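Local coordinates for protein Pbp related beta-lactamase (Pyrococcus abyssi, PDB 2QMI) that probably hydrolyses peptides as an octameric, self-compartmentalizing serine peptidase related to penicillin-binding proteins and beta-lactamases, at residues Ser23-Ile27 / Val241-Ala245; Ser109-Leu114 / Met146-Ala152; Lys266-Ile272 / Tyr284-Ile290; Ile278-Glu282 / Tyr291-Leu295. All coordinates share one frame; numbering follows the deposited sequence.

From the N terminus, strand 21-28 enters the large antiparallel sheet, and interaction 1 sets helix 241-252 against it, closing a loop of 213 residues. Interaction 2 falls within that loop, joining two irregular segments among the helices, its centre about 36 Å from that of interaction 1 and on the opposite side of the chain's centre. Interactions 3 and 4 follow interaction 1 in series and cross each other, their segments alternating as 266-272, 278-282, 284-290 and 291-295. They touch, and together they fasten the end of helix 261-267 and the loop after strand 272-273 to the end of the same sheet away from strand 31-38. Interactions 2 and 4 both also meet a neighbouring subunit.

Interaction 1: residues Ser23-Ile27 / Val241-Ala245; sequences SISII and VLDLA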
# COMPACT_ATOMS: atom_id res chain seq x y z
N SER A 23 -39.83 -7.19 -12.59
CA SER A 23 -41.18 -7.69 -12.85
C SER A 23 -41.98 -6.58 -13.52
O SER A 23 -41.77 -5.40 -13.24
CB SER A 23 -41.87 -8.11 -11.56
OG SER A 23 -41.41 -9.39 -11.14
N ILE A 24 -42.90 -6.97 -14.40
CA ILE A 24 -43.73 -5.99 -15.10
C ILE A 24 -45.10 -6.56 -15.48
O ILE A 24 -45.21 -7.73 -15.86
CB ILE A 24 -43.02 -5.47 -16.39
CG1 ILE A 24 -43.90 -4.43 -17.10
CG2 ILE A 24 -42.73 -6.64 -17.31
CD1 ILE A 24 -43.25 -3.81 -18.34
N SER A 25 -46.13 -5.74 -15.35
CA SER A 25 -47.47 -6.16 -15.74
C SER A 25 -48.05 -5.04 -16.61
O SER A 25 -47.76 -3.86 -16.39
CB SER A 25 -48.35 -6.41 -14.51
OG SER A 25 -48.50 -5.24 -13.73
N ILE A 26 -48.84 -5.42 -17.61
CA ILE A 26 -49.44 -4.43 -18.51
C ILE A 26 -50.95 -4.54 -18.56
O ILE A 26 -51.50 -5.64 -18.67
CB ILE A 26 -48.92 -4.58 -19.96
CG1 ILE A 26 -47.40 -4.57 -19.98
CG2 ILE A 26 -49.43 -3.42 -20.81
CD1 ILE A 26 -46.83 -4.66 -21.38
N ILE A 27 -51.62 -3.39 -18.48
CA ILE A 27 -53.07 -3.33 -18.51
C ILE A 27 -53.58 -2.66 -19.78
O ILE A 27 -53.23 -1.51 -20.07
CB ILE A 27 -53.65 -2.51 -17.34
CG1 ILE A 27 -52.98 -2.91 -16.02
CG2 ILE A 27 -55.15 -2.72 -17.25
CD1 ILE A 27 -53.42 -2.05 -14.87
N VAL A 241 -46.36 -6.81 -9.01
CA VAL A 241 -46.90 -6.09 -10.16
C VAL A 241 -48.33 -6.52 -10.48
O VAL A 241 -49.10 -5.76 -11.06
CB VAL A 241 -46.03 -6.25 -11.43
CG1 VAL A 241 -44.61 -5.74 -11.16
CG2 VAL A 241 -46.00 -7.69 -11.88
N LEU A 242 -48.70 -7.74 -10.11
CA LEU A 242 -50.05 -8.22 -10.35
C LEU A 242 -51.03 -7.47 -9.45
O LEU A 242 -52.11 -7.08 -9.89
CB LEU A 242 -50.16 -9.72 -10.11
CG LEU A 242 -49.66 -10.60 -11.25
CD1 LEU A 242 -49.81 -12.05 -10.88
CD2 LEU A 242 -50.45 -10.28 -12.51
N ASP A 243 -50.65 -7.28 -8.19
CA ASP A 243 -51.49 -6.57 -7.23
C ASP A 243 -51.61 -5.10 -7.64
O ASP A 243 -52.70 -4.52 -7.57
CB ASP A 243 -50.90 -6.68 -5.81
CG ASP A 243 -51.44 -7.89 -5.05
OD1 ASP A 243 -51.73 -8.92 -5.69
OD2 ASP A 243 -51.56 -7.81 -3.80
N LEU A 244 -50.51 -4.51 -8.08
CA LEU A 244 -50.53 -3.11 -8.50
C LEU A 244 -51.36 -2.95 -9.77
O LEU A 244 -51.84 -1.85 -10.07
CB LEU A 244 -49.11 -2.59 -8.73
CG LEU A 244 -48.24 -2.58 -7.46
CD1 LEU A 244 -46.81 -2.17 -7.81
CD2 LEU A 244 -48.86 -1.62 -6.44
N ALA A 245 -51.52 -4.03 -10.53
CA ALA A 245 -52.33 -3.99 -11.75
C ALA A 245 -53.79 -3.79 -11.32
O ALA A 245 -54.50 -2.96 -11.87
CB ALA A 245 -52.18 -5.27 -12.55
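Ser25 reaches out from strand 23-27 and donates its hydroxyl to a backbone carbonyl of segment 241-245, with OG 2.8 Å from Val241 O. Its OG stands between the backbone N and the carbonyl carbon (chi1 61°), which carries the hydroxyl across to the helix. The donor arrives above the plane of the Val241 carbonyl, 57° out of it, and the same oxygen also takes a weak bond from Ala245 N within the helix. The closest packing surrounds this bond. Val241 lays its side chain along the strand: CG1 comes 3.5 Å from Ser23 O and 3.6 Å from Ser23 CB, while CG2 turns to the backbone of Ile24 and to Ser25 CB. One turn on, Ala245 CB sits 3.9 Å from Ser25 OG, and the end of Ile27 closes in, its CD1 3.3 Å from Ala245 O. The margin at Leu242 is looser. This partly exposed residue starts out away from the strand, and although its end bends back, its CD2 comes no closer than 4.8 Å to Ser25 CB.

The segment axes run nearly parallel, 25° apart and 7.7 Å at closest approach, a helix packed on one face of a beta sheet as in the alpha/beta part of the penicillin-recognising fold. Strand 321-327 bonds to the backbone at Ser23 and Ser25 and strand 31-38 to that at Ile24 and Ile26; Val241 also touches Leu326, Ala245 touches Val32, and Ile27 extends along helix 241-252 to Leu248 and Ile252.

Interaction 2: residues Ser109-Leu114 / Met146-Ala152; sequences SGIPSL and MEKWAVA
Two irregular connections in the helical part of the beta-lactamase fold are joined here, at Gly110 and Pro112 on one side and Trp149 to Ala152 on the other. Gly110 O accepts the backbone N of Val151 at 2.9 Å in a nearly straight bond (171°) and, weakly, that of Ala152. Gly110, whose phi is positive, sets its CA against Ala152 O in a CA-H...O contact. An ST turn spans Gly110, Ser109 OG accepting from Ile111 N.

Trp149 carries the side-chain contact. Its CG is anti to the backbone N (chi1 -164°), which brings the CD1-NE1 edge of the indole to the carbonyls of Pro112 and Ser113. The ring edge at CD1 lies 3.0 Å from Pro112 O, close to the ring plane, and NE1 donates to Ser113 O at 3.3 Å, from above the carbonyl plane. Pro112 CG packs 3.3 Å from Trp149 CD1, and Leu114 CD2 approaches CD1 obliquely. Ile111 fills the adjoining corner: CG2 lies 3.4 Å from Met146 O, CD1 meets Met146 CE and CG1 meets Ala150 CB.

Arg443 of a neighbouring subunit bonds to Trp149 O and makes a cation-pi contact with its ring. Within the chain, Leu114 and Met146 rest on Thr163 of helix 162-176, and Met146 reaches Leu167 of the same helix.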
# COMPACT_ATOMS: atom_id res chain seq x y z
N SER A 109 -45.92 22.87 1.41
CA SER A 109 -45.92 23.48 2.74
C SER A 109 -44.97 24.68 2.82
O SER A 109 -45.16 25.57 3.66
CB SER A 109 -45.54 22.46 3.81
OG SER A 109 -44.20 22.02 3.66
N GLY A 110 -43.96 24.69 1.96
CA GLY A 110 -42.99 25.77 1.96
C GLY A 110 -41.73 25.36 2.70
O GLY A 110 -40.75 26.10 2.76
N ILE A 111 -41.77 24.16 3.27
CA ILE A 111 -40.65 23.62 4.02
C ILE A 111 -39.84 22.68 3.14
O ILE A 111 -40.34 21.65 2.68
CB ILE A 111 -41.14 22.84 5.25
CG1 ILE A 111 -42.03 23.74 6.10
CG2 ILE A 111 -39.96 22.35 6.07
CD1 ILE A 111 -42.74 23.02 7.24
N PRO A 112 -38.57 23.03 2.87
CA PRO A 112 -37.77 22.14 2.03
C PRO A 112 -37.52 20.81 2.74
O PRO A 112 -37.68 20.70 3.96
CB PRO A 112 -36.51 22.94 1.78
CG PRO A 112 -36.38 23.76 3.02
CD PRO A 112 -37.79 24.20 3.31
N SER A 113 -37.13 19.81 1.97
CA SER A 113 -36.89 18.48 2.49
C SER A 113 -35.92 18.38 3.65
O SER A 113 -34.93 19.10 3.74
CB SER A 113 -36.41 17.57 1.37
OG SER A 113 -35.89 16.35 1.88
N LEU A 114 -36.23 17.46 4.55
CA LEU A 114 -35.35 17.18 5.67
C LEU A 114 -34.68 15.95 5.05
O LEU A 114 -35.32 15.20 4.32
CB LEU A 114 -36.17 16.80 6.92
CG LEU A 114 -37.42 17.63 7.28
CD1 LEU A 114 -38.03 17.07 8.57
CD2 LEU A 114 -37.06 19.10 7.46
N MET A 146 -39.43 21.57 12.24
CA MET A 146 -39.49 21.74 10.79
C MET A 146 -40.08 23.08 10.34
O MET A 146 -39.82 23.55 9.23
CB MET A 146 -40.26 20.58 10.12
CG MET A 146 -41.73 20.50 10.45
SD MET A 146 -42.46 18.97 9.78
CE MET A 146 -42.48 19.35 8.01
N GLU A 147 -40.87 23.72 11.20
CA GLU A 147 -41.44 25.00 10.83
C GLU A 147 -40.33 26.03 10.61
O GLU A 147 -40.41 26.85 9.70
CB GLU A 147 -42.41 25.49 11.91
CG GLU A 147 -42.93 26.89 11.64
CD GLU A 147 -43.75 27.45 12.79
OE1 GLU A 147 -44.92 27.04 12.96
OE2 GLU A 147 -43.20 28.30 13.52
N LYS A 148 -39.29 25.98 11.45
CA LYS A 148 -38.17 26.90 11.35
C LYS A 148 -37.34 26.68 10.09
O LYS A 148 -36.44 27.46 9.77
CB LYS A 148 -37.23 26.75 12.56
CG LYS A 148 -37.84 27.02 13.91
CD LYS A 148 -36.74 27.09 14.96
CE LYS A 148 -37.29 27.25 16.37
NZ LYS A 148 -37.91 25.98 16.87
N TRP A 149 -37.63 25.59 9.39
CA TRP A 149 -36.91 25.22 8.18
C TRP A 149 -37.52 25.83 6.91
O TRP A 149 -36.83 25.97 5.90
CB TRP A 149 -36.90 23.69 8.08
CG TRP A 149 -35.90 23.12 7.12
CD1 TRP A 149 -36.17 22.34 6.04
CD2 TRP A 149 -34.47 23.20 7.21
NE1 TRP A 149 -35.01 21.92 5.45
CE2 TRP A 149 -33.94 22.44 6.15
CE3 TRP A 149 -33.58 23.84 8.09
CZ2 TRP A 149 -32.57 22.29 5.94
CZ3 TRP A 149 -32.21 23.70 7.88
CH2 TRP A 149 -31.72 22.93 6.82
N ALA A 150 -38.79 26.21 6.99
CA ALA A 150 -39.52 26.79 5.86
C ALA A 150 -38.76 27.94 5.19
O ALA A 150 -38.00 28.66 5.84
CB ALA A 150 -40.89 27.28 6.33
N VAL A 151 -38.98 28.10 3.89
CA VAL A 151 -38.32 29.15 3.12
C VAL A 151 -39.33 29.98 2.34
O VAL A 151 -39.03 31.09 1.90
CB VAL A 151 -37.29 28.56 2.15
CG1 VAL A 151 -36.20 27.85 2.92
CG2 VAL A 151 -37.98 27.60 1.18
N ALA A 152 -40.54 29.44 2.16
CA ALA A 152 -41.60 30.16 1.45
C ALA A 152 -42.92 29.91 2.16
O ALA A 152 -43.02 29.02 3.01
CB ALA A 152 -41.68 29.67 -0.01

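Interaction 3: residues Lys266-Ile272 / Tyr284-Ile290; sequences KMETSYI and YGYGLII
Lys266 O, lying over one face of the Tyr286 ring, is gripped by two donors from opposite faces of its own plane: Tyr271 OH at 2.6 Å and Thr269 N at 3.3 Å. The hydroxyl bond holds the Tyr271 ring over that of Tyr286 in an offset stack, with centroids 4.7 Å apart and planes at 17°. Tyr271 CE2 makes the nearest approach, 3.4 Å from Tyr286 CE1. A water bridges the two hydroxyls, donating to Tyr271 OH, and Tyr286 OH is also bonded to His102.

Beyond the rings the backbones join through a classic beta bulge, in which Tyr271 and Ile272 both face Tyr284 at the edge of the large antiparallel sheet. Tyr271 N donates to Tyr284 O at 3.0 Å, and Tyr284 N returns a bond to Ile272 O at 2.8 Å. Tyr284 OH is hydrogen-bonded to His302, a residue of the probable SxxK-type active site.

At the helix end, Tyr286 N reaches Met267 O at 3.1 Å in a nearly straight bond (170°). The side chains of Met267 and Tyr286 cross at about a right angle, Met267 CG touching Tyr286 CB. Gly285 CA comes 3.1 Å from Thr269 O, and Ile290 CD1 packs against Glu268 O.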
# COMPACT_ATOMS: atom_id res chain seq x y z
N LYS A 266 -59.56 14.55 -8.54
CA LYS A 266 -58.87 15.54 -7.72
C LYS A 266 -57.40 15.13 -7.63
O LYS A 266 -56.51 15.97 -7.69
CB LYS A 266 -59.48 15.59 -6.31
CG LYS A 266 -60.77 16.38 -6.21
CD LYS A 266 -61.14 16.67 -4.75
CE LYS A 266 -62.44 17.45 -4.65
NZ LYS A 266 -63.57 16.72 -5.28
N MET A 267 -57.17 13.83 -7.49
CA MET A 267 -55.81 13.30 -7.37
C MET A 267 -55.01 13.44 -8.65
O MET A 267 -53.78 13.55 -8.60
CB MET A 267 -55.87 11.82 -6.96
CG MET A 267 -56.50 11.59 -5.59
SD MET A 267 -56.67 9.84 -5.16
CE MET A 267 -54.94 9.37 -5.01
N GLU A 268 -55.69 13.43 -9.80
CA GLU A 268 -55.04 13.53 -11.10
C GLU A 268 -54.93 14.97 -11.59
O GLU A 268 -54.55 15.21 -12.74
CB GLU A 268 -55.81 12.71 -12.15
CG GLU A 268 -56.00 11.24 -11.79
CD GLU A 268 -56.80 10.48 -12.84
OE1 GLU A 268 -57.31 11.11 -13.80
OE2 GLU A 268 -56.93 9.23 -12.71
N THR A 269 -55.24 15.93 -10.72
CA THR A 269 -55.17 17.33 -11.11
C THR A 269 -53.84 17.97 -10.74
O THR A 269 -53.38 17.86 -9.61
CB THR A 269 -56.32 18.15 -10.46
OG1 THR A 269 -57.58 17.58 -10.82
CG2 THR A 269 -56.27 19.60 -10.92
N SER A 270 -53.21 18.64 -11.70
CA SER A 270 -51.94 19.28 -11.45
C SER A 270 -52.15 20.59 -10.68
O SER A 270 -52.62 21.58 -11.24
CB SER A 270 -51.21 19.56 -12.77
OG SER A 270 -49.90 20.05 -12.54
N TYR A 271 -51.80 20.58 -9.40
CA TYR A 271 -51.95 21.76 -8.54
C TYR A 271 -50.69 22.62 -8.53
O TYR A 271 -50.74 23.81 -8.24
CB TYR A 271 -52.27 21.34 -7.11
CG TYR A 271 -53.54 20.56 -6.99
CD1 TYR A 271 -54.79 21.19 -7.04
CD2 TYR A 271 -53.51 19.17 -6.88
CE1 TYR A 271 -55.97 20.45 -7.00
CE2 TYR A 271 -54.69 18.42 -6.84
CZ TYR A 271 -55.91 19.07 -6.90
OH TYR A 271 -57.06 18.32 -6.86
N ILE A 272 -49.55 22.01 -8.84
CA ILE A 272 -48.30 22.76 -8.82
C ILE A 272 -47.25 22.16 -9.75
O ILE A 272 -47.22 20.95 -9.98
CB ILE A 272 -47.76 22.84 -7.36
CG1 ILE A 272 -46.64 23.89 -7.28
CG2 ILE A 272 -47.27 21.46 -6.90
CD1 ILE A 272 -46.07 24.07 -5.88
N TYR A 284 -47.63 18.18 -10.00
CA TYR A 284 -47.95 17.25 -8.93
C TYR A 284 -49.41 17.37 -8.51
O TYR A 284 -49.93 18.47 -8.34
CB TYR A 284 -47.04 17.51 -7.71
CG TYR A 284 -46.77 16.26 -6.88
CD1 TYR A 284 -45.80 15.34 -7.27
CD2 TYR A 284 -47.51 16.00 -5.72
CE1 TYR A 284 -45.56 14.18 -6.52
CE2 TYR A 284 -47.28 14.84 -4.96
CZ TYR A 284 -46.31 13.93 -5.37
OH TYR A 284 -46.09 12.78 -4.65
N GLY A 285 -50.05 16.22 -8.36
CA GLY A 285 -51.43 16.17 -7.92
C GLY A 285 -51.41 15.65 -6.49
O GLY A 285 -50.69 16.18 -5.66
N TYR A 286 -52.19 14.61 -6.19
CA TYR A 286 -52.19 14.05 -4.84
C TYR A 286 -51.46 12.70 -4.82
O TYR A 286 -52.04 11.66 -5.14
CB TYR A 286 -53.63 13.88 -4.33
CG TYR A 286 -54.34 15.18 -4.01
CD1 TYR A 286 -53.63 16.37 -3.86
CD2 TYR A 286 -55.72 15.22 -3.84
CE1 TYR A 286 -54.28 17.56 -3.53
CE2 TYR A 286 -56.38 16.40 -3.52
CZ TYR A 286 -55.66 17.57 -3.36
OH TYR A 286 -56.31 18.75 -3.04
N GLY A 287 -50.18 12.73 -4.42
CA GLY A 287 -49.39 11.51 -4.36
C GLY A 287 -49.31 10.92 -5.76
O GLY A 287 -49.27 9.71 -5.95
N LEU A 288 -49.28 11.80 -6.75
CA LEU A 288 -49.25 11.39 -8.14
C LEU A 288 -48.63 12.47 -9.00
O LEU A 288 -48.98 13.65 -8.88
CB LEU A 288 -50.69 11.12 -8.60
CG LEU A 288 -51.12 9.77 -9.16
CD1 LEU A 288 -50.49 8.61 -8.40
CD2 LEU A 288 -52.65 9.71 -9.10
N ILE A 289 -47.72 12.08 -9.89
CA ILE A 289 -47.07 13.03 -10.78
C ILE A 289 -47.91 13.15 -12.05
O ILE A 289 -48.46 12.16 -12.54
CB ILE A 289 -45.64 12.57 -11.12
CG1 ILE A 289 -44.82 12.43 -9.83
CG2 ILE A 289 -44.97 13.57 -12.06
CD1 ILE A 289 -43.39 11.96 -10.04
N ILE A 290 -48.02 14.37 -12.58
CA ILE A 290 -48.84 14.59 -13.77
C ILE A 290 -47.98 14.92 -14.99
O ILE A 290 -47.13 15.79 -14.93
CB ILE A 290 -49.85 15.73 -13.50
CG1 ILE A 290 -50.53 15.50 -12.15
CG2 ILE A 290 -50.90 15.80 -14.60
CD1 ILE A 290 -51.17 14.13 -12.00
O HOH W 1 -58.69 19.16 -4.65

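Interaction 4: residues Ile278-Glu282 / Tyr291-Leu295; sequences IFGGE and YPNFL
Phe279 offers a face of its ring to the edge of Phe294 in a T-shaped stack, the planes at 84° and the centroids 4.8 Å apart. This stack ties the loop between strands 272-273 and 283-284 to the chain corner at Pro292, where strand 289-291 of the large antiparallel sheet gives way to residues 293-294. The touching atoms are Phe294 CE1, 3.4 Å from Phe279 CZ, and Phe294 CD1, which stands above the rim of the ring. Ile278 CG2 covers the opposite face of Phe279. Phe294 runs alongside Phe279, pointing the same way, its CG trans to the backbone N (chi1 179°). Leu295 CD1 serves both rings: it lies over a face of Phe294 and comes 3.7 Å from Phe279 CE1. Nearer the backbone, Phe279 CB closes to 3.1 Å from Asn293 O.

Met339 of helix 334-345 touches Phe279, Tyr291 and Phe294, and Phe279 also reaches Phe356 of helix 355-364. Ile278 O is also hydrogen-bonded to Arg422 of a neighbouring subunit.

The Glu282 carboxylate gathers three backbone N-H groups of its own loop, which is consistent with fixing its shape. OE2 accepts Gly280 N at 2.7 Å and, weakly, Ile278 N, while OE1 takes Phe279 N; the Phe279 and Gly280 bonds both arrive on the syn side. Tyr291 CD1 lies near OE1, the ring and carboxylate planes 81° apart, and Pro292 CG packs 3.3 Å from Gly281 O. A water links the loop to Asn293, accepting from Asn293 N at 2.8 Å and donating to Glu282 OE1 at 3.3 Å.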
# COMPACT_ATOMS: atom_id res chain seq x y z
N ILE A 278 -39.38 16.58 -17.98
CA ILE A 278 -38.91 15.64 -18.98
C ILE A 278 -39.62 15.84 -20.32
O ILE A 278 -38.97 16.04 -21.34
CB ILE A 278 -39.12 14.18 -18.51
CG1 ILE A 278 -38.39 13.96 -17.18
CG2 ILE A 278 -38.59 13.21 -19.57
CD1 ILE A 278 -38.59 12.58 -16.57
N PHE A 279 -40.95 15.79 -20.30
CA PHE A 279 -41.74 15.95 -21.51
C PHE A 279 -42.33 17.36 -21.66
O PHE A 279 -42.72 17.75 -22.76
CB PHE A 279 -42.86 14.91 -21.54
CG PHE A 279 -42.36 13.49 -21.60
CD1 PHE A 279 -42.00 12.92 -22.82
CD2 PHE A 279 -42.21 12.74 -20.44
CE1 PHE A 279 -41.48 11.63 -22.87
CE2 PHE A 279 -41.70 11.45 -20.48
CZ PHE A 279 -41.33 10.89 -21.70
N GLY A 280 -42.40 18.12 -20.57
CA GLY A 280 -42.96 19.45 -20.70
C GLY A 280 -43.33 20.16 -19.41
O GLY A 280 -42.46 20.61 -18.67
N GLY A 281 -44.63 20.30 -19.16
CA GLY A 281 -45.08 20.96 -17.95
C GLY A 281 -45.65 19.97 -16.95
O GLY A 281 -46.80 20.11 -16.53
N GLU A 282 -44.87 18.96 -16.58
CA GLU A 282 -45.36 18.00 -15.60
C GLU A 282 -45.52 18.68 -14.24
O GLU A 282 -44.75 19.58 -13.90
CB GLU A 282 -44.42 16.79 -15.48
CG GLU A 282 -42.98 17.06 -15.82
CD GLU A 282 -42.69 16.90 -17.31
OE1 GLU A 282 -42.95 15.81 -17.86
OE2 GLU A 282 -42.19 17.88 -17.92
N TYR A 291 -48.21 14.20 -16.09
CA TYR A 291 -47.47 14.40 -17.34
C TYR A 291 -48.44 14.80 -18.46
O TYR A 291 -48.97 13.94 -19.15
CB TYR A 291 -46.76 13.11 -17.77
CG TYR A 291 -45.86 12.44 -16.74
CD1 TYR A 291 -44.47 12.57 -16.80
CD2 TYR A 291 -46.40 11.59 -15.76
CE1 TYR A 291 -43.64 11.87 -15.92
CE2 TYR A 291 -45.57 10.89 -14.87
CZ TYR A 291 -44.20 11.03 -14.96
OH TYR A 291 -43.41 10.30 -14.10
N PRO A 292 -48.68 16.11 -18.66
CA PRO A 292 -49.61 16.55 -19.71
C PRO A 292 -49.15 16.41 -21.17
O PRO A 292 -49.98 16.33 -22.07
CB PRO A 292 -49.88 18.00 -19.32
CG PRO A 292 -48.61 18.43 -18.66
CD PRO A 292 -48.29 17.24 -17.79
N ASN A 293 -47.84 16.36 -21.39
CA ASN A 293 -47.29 16.25 -22.75
C ASN A 293 -46.48 14.97 -22.97
O ASN A 293 -45.34 15.03 -23.41
CB ASN A 293 -46.41 17.47 -23.04
CG ASN A 293 -47.16 18.77 -22.86
OD1 ASN A 293 -46.65 19.73 -22.27
ND2 ASN A 293 -48.38 18.83 -23.38
N PHE A 294 -47.08 13.82 -22.68
CA PHE A 294 -46.39 12.54 -22.86
C PHE A 294 -46.79 11.87 -24.17
O PHE A 294 -47.73 11.06 -24.19
CB PHE A 294 -46.71 11.60 -21.69
CG PHE A 294 -46.06 10.25 -21.81
CD1 PHE A 294 -44.69 10.11 -21.62
CD2 PHE A 294 -46.81 9.13 -22.14
CE1 PHE A 294 -44.08 8.87 -21.75
CE2 PHE A 294 -46.21 7.88 -22.27
CZ PHE A 294 -44.83 7.75 -22.07
N LEU A 295 -46.08 12.19 -25.25
CA LEU A 295 -46.38 11.60 -26.55
C LEU A 295 -47.83 11.86 -26.93
O LEU A 295 -48.55 10.95 -27.35
CB LEU A 295 -46.11 10.08 -26.53
CG LEU A 295 -44.64 9.64 -26.47
CD1 LEU A 295 -43.99 10.18 -25.21
CD2 LEU A 295 -44.53 8.12 -26.51
O HOH W 2 -45.59 16.09 -19.76